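Local coordinates for protein Poly(Beta-D-mannuronate) lyase (Pseudopedobacter saltans, PDB 7O79) that probably cleaves alginate-type poly(beta-D-mannuronate) by beta-elimination, as a polysaccharide lyase of family 6 built on a right-handed parallel beta-helix, at residues A[36-41]-A[66-71]; A[47-52]-A[74-79]; A[107-112]-A[137-142]; A[202-207]-A[227-232]. All blocks are in the same frame, centred on the assembly; numbering follows the deposited sequence.

Interaction 1: residues A[36-41]-A[66-71]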
loop_
_atom_site.group_PDB
_atom_site.type_symbol
_atom_site.label_atom_id
_atom_site.label_comp_id
_atom_site.label_asym_id
_atom_site.label_seq_id
_atom_site.Cartn_x
_atom_site.Cartn_y
_atom_site.Cartn_z
ATOM N N ILE A 36 -8.549 -24.603 -3.002
ATOM C CA ILE A 36 -9.945 -24.325 -2.679
ATOM C C ILE A 36 -10.508 -23.376 -3.734
ATOM O O ILE A 36 -10.145 -22.195 -3.769
ATOM C CB ILE A 36 -10.063 -23.732 -1.273
ATOM C CG1 ILE A 36 -9.544 -24.728 -0.243
ATOM C CG2 ILE A 36 -11.497 -23.365 -0.955
ATOM C CD1 ILE A 36 -9.455 -24.167 1.154
ATOM N N LEU A 37 -11.442 -23.867 -4.528
ATOM C CA LEU A 37 -12.144 -23.041 -5.494
ATOM C C LEU A 37 -13.546 -22.792 -4.934
ATOM O O LEU A 37 -14.442 -23.560 -5.135
ATOM C CB LEU A 37 -12.205 -23.657 -6.881
ATOM C CG LEU A 37 -10.920 -23.988 -7.626
ATOM C CD1 LEU A 37 -11.253 -24.556 -8.982
ATOM C CD2 LEU A 37 -9.963 -22.808 -7.737
ATOM N N PHE A 38 -13.698 -21.692 -4.226
ATOM C CA PHE A 38 -14.933 -21.357 -3.536
ATOM C C PHE A 38 -15.871 -20.606 -4.459
ATOM O O PHE A 38 -15.750 -19.432 -4.665
ATOM C CB PHE A 38 -14.569 -20.541 -2.304
ATOM C CG PHE A 38 -15.613 -20.464 -1.253
ATOM C CD1 PHE A 38 -16.682 -21.326 -1.215
ATOM C CD2 PHE A 38 -15.491 -19.513 -0.256
ATOM C CE1 PHE A 38 -17.619 -21.227 -0.221
ATOM C CE2 PHE A 38 -16.417 -19.413 0.743
ATOM C CZ PHE A 38 -17.486 -20.280 0.768
ATOM N N ASN A 39 -16.830 -21.347 -4.978
ATOM C CA ASN A 39 -17.777 -20.838 -5.922
ATOM C C ASN A 39 -19.195 -21.185 -5.621
ATOM O O ASN A 39 -19.996 -21.193 -6.515
ATOM C CB ASN A 39 -17.457 -21.289 -7.334
ATOM C CG ASN A 39 -17.668 -22.773 -7.539
ATOM O OD1 ASN A 39 -17.704 -23.541 -6.608
ATOM N ND2 ASN A 39 -17.796 -23.165 -8.781
ATOM N N SER A 40 -19.558 -21.258 -4.335
ATOM C CA SER A 40 -20.913 -21.560 -3.889
ATOM C C SER A 40 -21.870 -20.451 -4.313
ATOM O O SER A 40 -21.470 -19.312 -4.577
ATOM C CB SER A 40 -20.971 -21.747 -2.365
ATOM O OG SER A 40 -20.076 -22.753 -1.904
ATOM N N LYS A 41 -23.157 -20.807 -4.380
ATOM C CA LYS A 41 -24.211 -19.913 -4.853
ATOM C C LYS A 41 -24.882 -19.310 -3.625
ATOM O O LYS A 41 -25.761 -19.925 -3.016
ATOM C CB LYS A 41 -25.202 -20.661 -5.739
ATOM N N LEU A 66 -6.613 -20.515 -2.069
ATOM C CA LEU A 66 -8.030 -20.203 -1.938
ATOM C C LEU A 66 -8.397 -19.135 -2.951
ATOM O O LEU A 66 -7.700 -18.120 -3.053
ATOM C CB LEU A 66 -8.343 -19.712 -0.523
ATOM C CG LEU A 66 -9.645 -18.948 -0.272
ATOM C CD1 LEU A 66 -10.847 -19.879 -0.349
ATOM C CD2 LEU A 66 -9.590 -18.273 1.097
ATOM N N SER A 67 -9.489 -19.370 -3.680
ATOM C CA SER A 67 -10.024 -18.457 -4.683
ATOM C C SER A 67 -11.495 -18.206 -4.388
ATOM O O SER A 67 -12.283 -19.154 -4.316
ATOM C CB SER A 67 -9.868 -19.032 -6.098
ATOM O OG SER A 67 -8.500 -19.178 -6.419
ATOM N N PHE A 68 -11.862 -16.934 -4.226
ATOM C CA PHE A 68 -13.262 -16.529 -4.114
ATOM C C PHE A 68 -13.785 -16.342 -5.534
ATOM O O PHE A 68 -13.416 -15.376 -6.201
ATOM C CB PHE A 68 -13.400 -15.215 -3.346
ATOM C CG PHE A 68 -13.007 -15.279 -1.886
ATOM C CD1 PHE A 68 -11.699 -15.073 -1.501
ATOM C CD2 PHE A 68 -13.958 -15.494 -0.904
ATOM C CE1 PHE A 68 -11.330 -15.098 -0.154
ATOM C CE2 PHE A 68 -13.601 -15.513 0.439
ATOM C CZ PHE A 68 -12.283 -15.321 0.812
ATOM N N ASP A 69 -14.636 -17.251 -6.013
ATOM C CA ASP A 69 -15.055 -17.218 -7.415
ATOM C C ASP A 69 -16.558 -17.057 -7.589
ATOM O O ASP A 69 -17.082 -17.396 -8.656
ATOM C CB ASP A 69 -14.588 -18.469 -8.166
ATOM C CG ASP A 69 -13.076 -18.669 -8.098
ATOM O OD1 ASP A 69 -12.328 -17.673 -8.001
ATOM O OD2 ASP A 69 -12.636 -19.831 -8.144
ATOM N N ALA A 70 -17.257 -16.570 -6.562
ATOM C CA ALA A 70 -18.658 -16.180 -6.652
ATOM C C ALA A 70 -18.937 -15.172 -5.541
ATOM O O ALA A 70 -18.179 -15.100 -4.563
ATOM C CB ALA A 70 -19.592 -17.400 -6.545
ATOM N N PRO A 71 -19.968 -14.339 -5.685
ATOM C CA PRO A 71 -20.149 -13.231 -4.738
ATOM C C PRO A 71 -20.727 -13.682 -3.404
ATOM O O PRO A 71 -21.313 -14.760 -3.273
ATOM C CB PRO A 71 -21.118 -12.291 -5.463
ATOM C CG PRO A 71 -21.913 -13.196 -6.352
ATOM C CD PRO A 71 -20.926 -14.264 -6.807
HETATM O O HOH W 1 -7.556 -21.673 -5.377
HETATM O O HOH W 2 -22.362 -16.786 -4.667
#
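Ile36 and Phe38 lie against Leu66 and Phe68 where two successive coils of the parallel beta-helix meet; strand residues 36-38 run beside 66-68, 11° between their directions. Backbone bonds join the strands in parallel register: Ser67 N gives to Ile36 O, Phe38 N to Ser67 O, and Asp69 N to Phe38 O at 2.8 Å.

The four apolar side chains share the buried face, and here the packing is close. Leu66 has CG anti to its backbone N (chi1 162°), and its CD1 presses on Ile36 CG2 at 3.6 Å while also approaching Phe38 CB. The rings of Phe38 and Phe68 meet obliquely, CD2 to CD2 at 4.3 Å. Leu50 of strand 48-52 and Val75 of strand 73-83 pack on this face, and the Phe68 ring stacks on Phe93 of the following coil.

The opposite face is looser. Leu37, exposed, lays CD2 near Ser67 CB at 4.1 Å and crosses the Asp69 carboxylate, whose OD1 is held by Asn94 ND2. A water bonds both Ile36 O and Ser67 OG, giving that carbonyl a second donor beside Ser67 N.

Past Asp69 no direct backbone bond joins the two segments. Ser40 OG bonds Ile15 O of helix 8-17, which flanks this end of the coil stack. A second water gives one proton to Ser40 O and the other to Pro71 O, and the methyl CB of Ala70, directed toward segment 36-41, lies 3.3 Å from Ser40 O.

Interaction 2: residues A[47-52]-A[74-79]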
loop_
_atom_site.group_PDB
_atom_site.type_symbol
_atom_site.label_atom_id
_atom_site.label_comp_id
_atom_site.label_asym_id
_atom_site.label_seq_id
_atom_site.Cartn_x
_atom_site.Cartn_y
_atom_site.Cartn_z
ATOM N N PRO A 47 -25.074 -14.728 2.941
ATOM C CA PRO A 47 -23.764 -15.205 2.490
ATOM C C PRO A 47 -23.571 -16.667 2.850
ATOM O O PRO A 47 -24.308 -17.254 3.649
ATOM C CB PRO A 47 -22.760 -14.320 3.241
ATOM C CG PRO A 47 -23.578 -13.205 3.851
ATOM C CD PRO A 47 -24.982 -13.652 3.940
ATOM N N ILE A 48 -22.560 -17.266 2.233
ATOM C CA ILE A 48 -22.129 -18.618 2.562
ATOM C C ILE A 48 -20.720 -18.530 3.125
ATOM O O ILE A 48 -19.872 -17.800 2.601
ATOM C CB ILE A 48 -22.207 -19.565 1.344
ATOM C CG1 ILE A 48 -23.657 -19.761 0.911
ATOM C CG2 ILE A 48 -21.564 -20.924 1.648
ATOM C CD1 ILE A 48 -23.799 -20.416 -0.422
ATOM N N THR A 49 -20.482 -19.253 4.209
ATOM C CA THR A 49 -19.257 -19.143 4.981
ATOM C C THR A 49 -18.514 -20.470 4.962
ATOM O O THR A 49 -19.097 -21.519 5.248
ATOM C CB THR A 49 -19.570 -18.733 6.418
ATOM O OG1 THR A 49 -20.284 -17.487 6.409
ATOM C CG2 THR A 49 -18.278 -18.580 7.248
ATOM N N LEU A 50 -17.245 -20.418 4.591
ATOM C CA LEU A 50 -16.297 -21.499 4.815
ATOM C C LEU A 50 -15.442 -21.090 6.002
ATOM O O LEU A 50 -14.913 -19.980 6.012
ATOM C CB LEU A 50 -15.413 -21.709 3.585
ATOM C CG LEU A 50 -14.310 -22.776 3.649
ATOM C CD1 LEU A 50 -14.890 -24.154 3.981
ATOM C CD2 LEU A 50 -13.478 -22.797 2.382
ATOM N N LYS A 51 -15.318 -21.962 7.007
ATOM C CA LYS A 51 -14.496 -21.617 8.162
ATOM C C LYS A 51 -14.022 -22.873 8.879
ATOM O O LYS A 51 -14.532 -23.970 8.654
ATOM C CB LYS A 51 -15.246 -20.710 9.136
ATOM C CG LYS A 51 -16.442 -21.328 9.813
ATOM C CD LYS A 51 -17.043 -20.254 10.675
ATOM C CE LYS A 51 -18.246 -20.678 11.454
ATOM N NZ LYS A 51 -18.709 -19.479 12.227
ATOM N N ALA A 52 -13.042 -22.681 9.771
ATOM C CA ALA A 52 -12.560 -23.753 10.638
ATOM C C ALA A 52 -13.514 -23.974 11.810
ATOM O O ALA A 52 -14.076 -23.020 12.345
ATOM C CB ALA A 52 -11.165 -23.404 11.161
ATOM N N VAL A 74 -17.741 -15.803 2.450
ATOM C CA VAL A 74 -16.933 -15.448 3.603
ATOM C C VAL A 74 -16.047 -16.634 3.947
ATOM O O VAL A 74 -16.508 -17.781 3.960
ATOM C CB VAL A 74 -17.815 -15.066 4.811
ATOM C CG1 VAL A 74 -16.955 -14.705 6.027
ATOM C CG2 VAL A 74 -18.784 -13.938 4.441
ATOM N N VAL A 75 -14.778 -16.356 4.241
ATOM C CA VAL A 75 -13.830 -17.366 4.684
ATOM C C VAL A 75 -13.242 -16.889 5.999
ATOM O O VAL A 75 -12.806 -15.738 6.097
ATOM C CB VAL A 75 -12.723 -17.619 3.643
ATOM C CG1 VAL A 75 -11.593 -18.433 4.256
ATOM C CG2 VAL A 75 -13.299 -18.325 2.407
ATOM N N GLU A 76 -13.255 -17.756 7.017
ATOM C CA GLU A 76 -12.817 -17.373 8.353
ATOM C C GLU A 76 -11.906 -18.424 8.963
ATOM O O GLU A 76 -12.145 -19.624 8.809
ATOM C CB GLU A 76 -14.003 -17.171 9.290
ATOM C CG GLU A 76 -15.107 -16.347 8.708
ATOM C CD GLU A 76 -15.972 -15.731 9.771
ATOM O OE1 GLU A 76 -15.913 -14.498 9.949
ATOM O OE2 GLU A 76 -16.713 -16.492 10.432
ATOM N N GLY A 77 -10.877 -17.964 9.678
ATOM C CA GLY A 77 -10.166 -18.817 10.615
ATOM C C GLY A 77 -9.128 -19.773 10.066
ATOM O O GLY A 77 -8.703 -20.677 10.798
ATOM N N LEU A 78 -8.676 -19.599 8.822
ATOM C CA LEU A 78 -7.713 -20.521 8.226
ATOM C C LEU A 78 -6.265 -20.139 8.555
ATOM O O LEU A 78 -5.965 -19.025 8.974
ATOM C CB LEU A 78 -7.894 -20.592 6.708
ATOM C CG LEU A 78 -9.294 -20.966 6.224
ATOM C CD1 LEU A 78 -9.295 -21.230 4.717
ATOM C CD2 LEU A 78 -9.799 -22.182 7.008
ATOM N N LEU A 79 -5.366 -21.105 8.380
ATOM C CA LEU A 79 -3.929 -20.879 8.480
ATOM C C LEU A 79 -3.261 -21.538 7.281
ATOM O O LEU A 79 -3.496 -22.721 7.005
ATOM C CB LEU A 79 -3.352 -21.434 9.794
ATOM C CG LEU A 79 -1.819 -21.586 9.913
ATOM C CD1 LEU A 79 -1.071 -20.250 9.940
ATOM C CD2 LEU A 79 -1.458 -22.391 11.154
#
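Lys51 and Glu76 lie side by side and point the same way from adjacent parallel strands, CB to CB at 3.8 Å. Lys51 CG sits between its backbone N and carbonyl carbon (chi1 66°); the chain then runs extended, bringing NZ to 4.0 Å from Glu76 OE2, opposite charges too far apart for a salt bridge. Glu76 OE1 is also close to the like-charged Glu101 of the next coil, so the lysine may ease that repulsion. On the same face Thr49 and Val74 make a second side-by-side pair, Thr49 OG1 resting 3.8 Å from Val74 CB, while Thr49 CG2 passes obliquely by the Glu76 side chain. Pro47 CB touches Val74 CG2 at the strand entry.

The reverse face is apolar: Leu50 CB meets Val75 CG2 at 4.2 Å, with Ile24 and Met26 beyond Leu50 and Leu100 beyond Val75. Between the faces, Val74 N gives to Ile48 O, Leu50 N to Val74 O and Glu76 N to Leu50 O; the last bond, Ala52 N to Glu76 O, is weak at 3.3 Å, just before the positive-phi Gly77. Parallel strands in register from successive coils, with an aliphatic inner face and a mixed outer one, are typical of a parallel beta-helix.

Interaction 3: residues A[107-112]-A[137-142]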
loop_
_atom_site.group_PDB
_atom_site.type_symbol
_atom_site.label_atom_id
_atom_site.label_comp_id
_atom_site.label_asym_id
_atom_site.label_seq_id
_atom_site.Cartn_x
_atom_site.Cartn_y
_atom_site.Cartn_z
ATOM N N ASP A 107 5.174 -17.839 6.893
ATOM C CA ASP A 107 6.342 -18.344 6.158
ATOM C C ASP A 107 6.003 -19.276 4.998
ATOM O O ASP A 107 6.684 -20.282 4.775
ATOM C CB ASP A 107 7.315 -19.056 7.103
ATOM C CG ASP A 107 7.737 -18.191 8.252
ATOM O OD1 ASP A 107 7.942 -16.980 8.024
ATOM O OD2 ASP A 107 7.861 -18.707 9.387
ATOM N N PHE A 108 4.967 -18.929 4.236
ATOM C CA PHE A 108 4.434 -19.771 3.163
ATOM C C PHE A 108 5.250 -19.619 1.878
ATOM O O PHE A 108 4.728 -19.312 0.802
ATOM C CB PHE A 108 2.972 -19.415 2.938
ATOM C CG PHE A 108 2.150 -20.521 2.340
ATOM C CD1 PHE A 108 1.732 -21.597 3.106
ATOM C CD2 PHE A 108 1.760 -20.454 1.009
ATOM C CE1 PHE A 108 0.947 -22.608 2.554
ATOM C CE2 PHE A 108 0.978 -21.459 0.434
ATOM C CZ PHE A 108 0.568 -22.544 1.213
ATOM N N ASN A 109 6.556 -19.902 1.999
ATOM C CA ASN A 109 7.563 -19.467 1.045
ATOM C C ASN A 109 8.104 -20.600 0.173
ATOM O O ASN A 109 8.256 -21.737 0.627
ATOM C CB ASN A 109 8.729 -18.790 1.776
ATOM C CG ASN A 109 8.299 -17.526 2.496
ATOM O OD1 ASN A 109 7.536 -16.727 1.946
ATOM N ND2 ASN A 109 8.805 -17.319 3.710
ATOM N N PRO A 110 8.416 -20.305 -1.081
ATOM C CA PRO A 110 9.061 -21.285 -1.957
ATOM C C PRO A 110 10.557 -21.313 -1.662
ATOM O O PRO A 110 11.053 -20.578 -0.806
ATOM C CB PRO A 110 8.774 -20.728 -3.346
ATOM C CG PRO A 110 8.869 -19.231 -3.118
ATOM C CD PRO A 110 8.321 -18.983 -1.730
ATOM N N SER A 111 11.285 -22.169 -2.391
ATOM C CA SER A 111 12.715 -22.265 -2.110
ATOM C C SER A 111 13.516 -21.176 -2.823
ATOM O O SER A 111 14.494 -20.674 -2.265
ATOM C CB SER A 111 13.252 -23.659 -2.454
ATOM O OG SER A 111 13.022 -23.976 -3.808
ATOM N N GLN A 112 13.149 -20.788 -4.045
ATOM C CA GLN A 112 13.864 -19.701 -4.708
ATOM C C GLN A 112 13.055 -18.420 -4.501
ATOM O O GLN A 112 11.840 -18.421 -4.715
ATOM C CB GLN A 112 14.066 -19.866 -6.228
ATOM C CG GLN A 112 15.053 -20.926 -6.824
ATOM C CD GLN A 112 14.580 -22.375 -6.708
ATOM O OE1 GLN A 112 15.206 -23.217 -6.079
ATOM N NE2 GLN A 112 13.523 -22.694 -7.484
ATOM N N LYS A 137 6.880 -13.453 4.359
ATOM C CA LYS A 137 6.965 -13.610 2.910
ATOM C C LYS A 137 8.342 -13.177 2.409
ATOM O O LYS A 137 8.846 -12.108 2.775
ATOM C CB LYS A 137 5.877 -12.805 2.209
ATOM C CG LYS A 137 5.832 -13.064 0.711
ATOM C CD LYS A 137 4.885 -12.109 -0.013
ATOM C CE LYS A 137 4.386 -12.737 -1.288
ATOM N NZ LYS A 137 5.338 -12.460 -2.427
ATOM N N ASN A 138 8.969 -14.019 1.580
ATOM C CA ASN A 138 10.355 -13.766 1.219
ATOM C C ASN A 138 10.629 -13.875 -0.277
ATOM O O ASN A 138 11.794 -13.795 -0.682
ATOM C CB ASN A 138 11.285 -14.690 2.019
ATOM C CG ASN A 138 11.249 -16.142 1.550
ATOM O OD1 ASN A 138 10.498 -16.506 0.647
ATOM N ND2 ASN A 138 12.104 -16.967 2.145
ATOM N N ASN A 139 9.601 -14.009 -1.110
ATOM C CA ASN A 139 9.761 -14.157 -2.553
ATOM C C ASN A 139 9.227 -12.933 -3.288
ATOM O O ASN A 139 8.601 -12.040 -2.706
ATOM C CB ASN A 139 9.047 -15.415 -3.059
ATOM C CG ASN A 139 7.541 -15.392 -2.781
ATOM O OD1 ASN A 139 7.083 -14.743 -1.840
ATOM N ND2 ASN A 139 6.775 -16.087 -3.614
ATOM N N MET A 140 9.470 -12.924 -4.597
ATOM C CA MET A 140 9.008 -11.869 -5.484
ATOM C C MET A 140 7.480 -11.770 -5.456
ATOM O O MET A 140 6.785 -12.705 -5.059
ATOM C CB MET A 140 9.498 -12.138 -6.911
ATOM C CG MET A 140 10.991 -11.844 -7.189
ATOM S SD MET A 140 11.756 -10.468 -6.273
ATOM C CE MET A 140 11.006 -9.061 -7.069
ATOM N N GLN A 141 6.962 -10.595 -5.894
ATOM C CA GLN A 141 5.549 -10.194 -5.979
ATOM C C GLN A 141 5.093 -9.513 -4.696
ATOM O O GLN A 141 5.503 -9.896 -3.594
ATOM C CB GLN A 141 4.639 -11.380 -6.320
ATOM C CG GLN A 141 4.882 -11.870 -7.730
ATOM C CD GLN A 141 4.452 -10.832 -8.746
ATOM O OE1 GLN A 141 5.275 -10.149 -9.344
ATOM N NE2 GLN A 141 3.162 -10.839 -9.070
ATOM N N PRO A 142 4.260 -8.487 -4.811
ATOM C CA PRO A 142 3.723 -7.833 -3.612
ATOM C C PRO A 142 3.017 -8.833 -2.704
ATOM O O PRO A 142 2.509 -9.867 -3.149
ATOM C CB PRO A 142 2.742 -6.800 -4.175
ATOM C CG PRO A 142 3.155 -6.579 -5.597
ATOM C CD PRO A 142 3.819 -7.861 -6.067
#
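Asn109 and Asn138 form an amide stack between loops of successive coils of the parallel beta-helix. Their side chains cross at a slant with the amide planes 23° apart, CG to CG at 3.4 Å. Asn109 CG is anti to the carbonyl carbon (chi1 -63°), and the amide beyond it serves two backbone groups of the following loop. Its OD1 accepts Asn138 N at 3.1 Å, the donor lying well above the carbonyl plane, and its ND2 bonds Gly136 O. Asn109 OD1 also sits 3.3 Å from Lys137 CA, so the amide spans the start of segment 137-142. An alanine here would probably leave Asn138 N and Gly136 O without these mates and take away the stacking partner of the Asn138 amide.

Next along, Pro110 crosses Asn139 at about a right angle, with the ring atoms CG and CD against the asparagine side chain; Pro110 CG lies 3.8 Å from Asn139 CB. Asn139 ND2 bonds Thr115 O, which ties the amide back to the first loop.

Behind this layer Lys137, directed away from segment 107-112, holds the second loop in its curve. Its ammonium bonds Tyr117 O and makes a cation-pi contact with Trp119, against which Asn109 also packs. Within its own loop Lys137 NZ gives to Asn139 OD1 at 2.9 Å. The same NZ reaches Gln141 O at 2.8 Å, coming from 41° above the plane of that carbonyl.

Interaction 4: residues A[202-207]-A[227-232]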
loop_
_atom_site.group_PDB
_atom_site.type_symbol
_atom_site.label_atom_id
_atom_site.label_comp_id
_atom_site.label_asym_id
_atom_site.label_seq_id
_atom_site.Cartn_x
_atom_site.Cartn_y
_atom_site.Cartn_z
ATOM N N ARG A 202 8.466 -4.309 10.984
ATOM C CA ARG A 202 9.574 -4.852 10.221
ATOM C C ARG A 202 9.097 -5.523 8.926
ATOM O O ARG A 202 9.574 -6.547 8.554
ATOM C CB ARG A 202 10.453 -5.755 11.080
ATOM C CG ARG A 202 11.273 -4.948 12.051
ATOM C CD ARG A 202 11.590 -5.660 13.341
ATOM N NE ARG A 202 12.633 -4.948 14.070
ATOM C CZ ARG A 202 12.470 -4.100 15.082
ATOM N NH1 ARG A 202 11.296 -3.809 15.579
ATOM N NH2 ARG A 202 13.524 -3.547 15.613
ATOM N N ALA A 203 8.155 -4.886 8.254
ATOM C CA ALA A 203 7.557 -5.391 7.013
ATOM C C ALA A 203 8.356 -4.920 5.802
ATOM O O ALA A 203 7.818 -4.356 4.843
ATOM C CB ALA A 203 6.097 -4.965 6.915
ATOM N N HIS A 204 9.668 -5.167 5.856
ATOM C CA HIS A 204 10.603 -4.546 4.919
ATOM C C HIS A 204 10.258 -4.865 3.476
ATOM O O HIS A 204 10.066 -3.958 2.663
ATOM C CB HIS A 204 12.042 -4.989 5.215
ATOM C CG HIS A 204 12.468 -4.781 6.634
ATOM N ND1 HIS A 204 12.134 -3.653 7.350
ATOM C CD2 HIS A 204 13.227 -5.539 7.463
ATOM C CE1 HIS A 204 12.651 -3.731 8.564
ATOM N NE2 HIS A 204 13.313 -4.869 8.661
ATOM N N GLY A 205 10.234 -6.153 3.126
ATOM C CA GLY A 205 10.120 -6.518 1.723
ATOM C C GLY A 205 11.265 -5.910 0.934
ATOM O O GLY A 205 12.438 -6.041 1.297
ATOM N N GLU A 206 10.922 -5.190 -0.135
ATOM C CA GLU A 206 11.910 -4.538 -0.989
ATOM C C GLU A 206 12.622 -3.369 -0.325
ATOM O O GLU A 206 13.641 -2.914 -0.862
ATOM C CB GLU A 206 11.244 -4.049 -2.282
ATOM C CG GLU A 206 10.268 -2.892 -2.064
ATOM C CD GLU A 206 9.569 -2.474 -3.338
ATOM O OE1 GLU A 206 9.336 -1.256 -3.527
ATOM O OE2 GLU A 206 9.252 -3.360 -4.155
ATOM N N GLY A 207 12.130 -2.868 0.805
ATOM C CA GLY A 207 12.792 -1.749 1.468
ATOM C C GLY A 207 12.812 -0.486 0.639
ATOM O O GLY A 207 13.796 0.269 0.667
ATOM N N SER A 227 9.369 0.555 12.418
ATOM C CA SER A 227 10.725 0.063 12.134
ATOM C C SER A 227 10.809 -0.689 10.804
ATOM O O SER A 227 11.341 -1.802 10.724
ATOM C CB SER A 227 11.215 -0.822 13.288
ATOM O OG SER A 227 12.542 -1.269 13.068
ATOM N N THR A 228 10.296 -0.073 9.740
ATOM C CA THR A 228 10.195 -0.740 8.444
ATOM C C THR A 228 10.956 0.037 7.385
ATOM O O THR A 228 10.810 1.262 7.278
ATOM C CB THR A 228 8.730 -0.921 8.012
ATOM O OG1 THR A 228 8.023 -1.661 9.015
ATOM C CG2 THR A 228 8.639 -1.651 6.656
ATOM N N LYS A 229 11.761 -0.682 6.604
ATOM C CA LYS A 229 12.503 -0.048 5.528
ATOM C C LYS A 229 11.535 0.383 4.428
ATOM O O LYS A 229 10.562 -0.317 4.129
ATOM C CB LYS A 229 13.541 -1.011 4.968
ATOM C CG LYS A 229 14.648 -1.437 5.949
ATOM C CD LYS A 229 15.616 -2.365 5.212
ATOM C CE LYS A 229 16.620 -2.996 6.170
ATOM N NZ LYS A 229 17.371 -1.914 6.885
ATOM N N GLY A 230 11.802 1.534 3.829
ATOM C CA GLY A 230 10.924 2.066 2.803
ATOM C C GLY A 230 9.946 3.075 3.361
ATOM O O GLY A 230 9.999 3.466 4.533
ATOM N N GLY A 231 9.021 3.500 2.489
ATOM C CA GLY A 231 8.028 4.490 2.852
ATOM C C GLY A 231 6.679 4.186 2.228
ATOM O O GLY A 231 6.519 3.211 1.484
ATOM N N ILE A 232 5.711 5.040 2.546
ATOM C CA ILE A 232 4.375 4.973 1.959
ATOM C C ILE A 232 4.397 5.855 0.721
ATOM O O ILE A 232 4.694 7.051 0.820
ATOM C CB ILE A 232 3.299 5.451 2.949
ATOM C CG1 ILE A 232 3.205 4.512 4.156
ATOM C CG2 ILE A 232 1.931 5.526 2.245
ATOM C CD1 ILE A 232 2.281 5.032 5.270
HETATM O O HOH W 3 9.417 -1.367 1.380
#
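His204 accepts a hydrogen bond from the backbone of the next coil: Lys229 N gives to its ND1 at 3.1 Å, almost straight at 172° but tilted 25° from the ring plane. The imidazole is held on several sides. Lys229 CG makes a CH-pi contact over one face, 4.0 Å from the centroid, Arg202 O lies over the opposite face, and Ser227 O meets the edge at CE1, 3.2 Å away. An alanine at His204 would probably leave Lys229 N without its acceptor and the Lys229 chain without a ring to rest on.

Around this centre, Ala203 N gives a weak bond to Thr228 OG1, whose own proton goes to Ile226 O, and Thr228 CG2 lies 3.4 Å from Ala203 O. Farther along, the Arg202 guanidinium has Ser227 OG over one face, 3.4 Å above its centre.

Two turns set these groups in place. An inverse gamma turn centred on Ala203 leads into a type II' turn from His204 to Gly207, closed by Gly207 N on His204 O, which brings Gly207 CA to 3.7 Å from Lys229 CB. Farther out, Lys229 NZ bonds Lys253 O, forms a salt bridge with Glu252, and makes a cation-pi contact with Tyr166. The contact thus joins the bend after strand 194-201 to the chain entering strand 230-236 of the next coil, a corner of the parallel beta-helix.

From the N terminus, interactions 1 and 2 come first and cross: segments 36-41 and 47-52 of one coil pair in turn with 66-71 and 74-79 of the next, so both close a loop of about one coil. They pack against each other through Phe38 and Phe68 on Val75, joining two faces of the beta-helix across its interior near the end covered by helix 8-17. Interactions 3 and 4 follow in series, each again closing a loop of about one coil, interaction 3 through two loops, interaction 4 through a turn and the approach to strand 230-236; their centres lie about 16 Å apart. Together the four contacts mark steps of the same coil-over-coil stacking from the N-terminal end toward the middle of the chain.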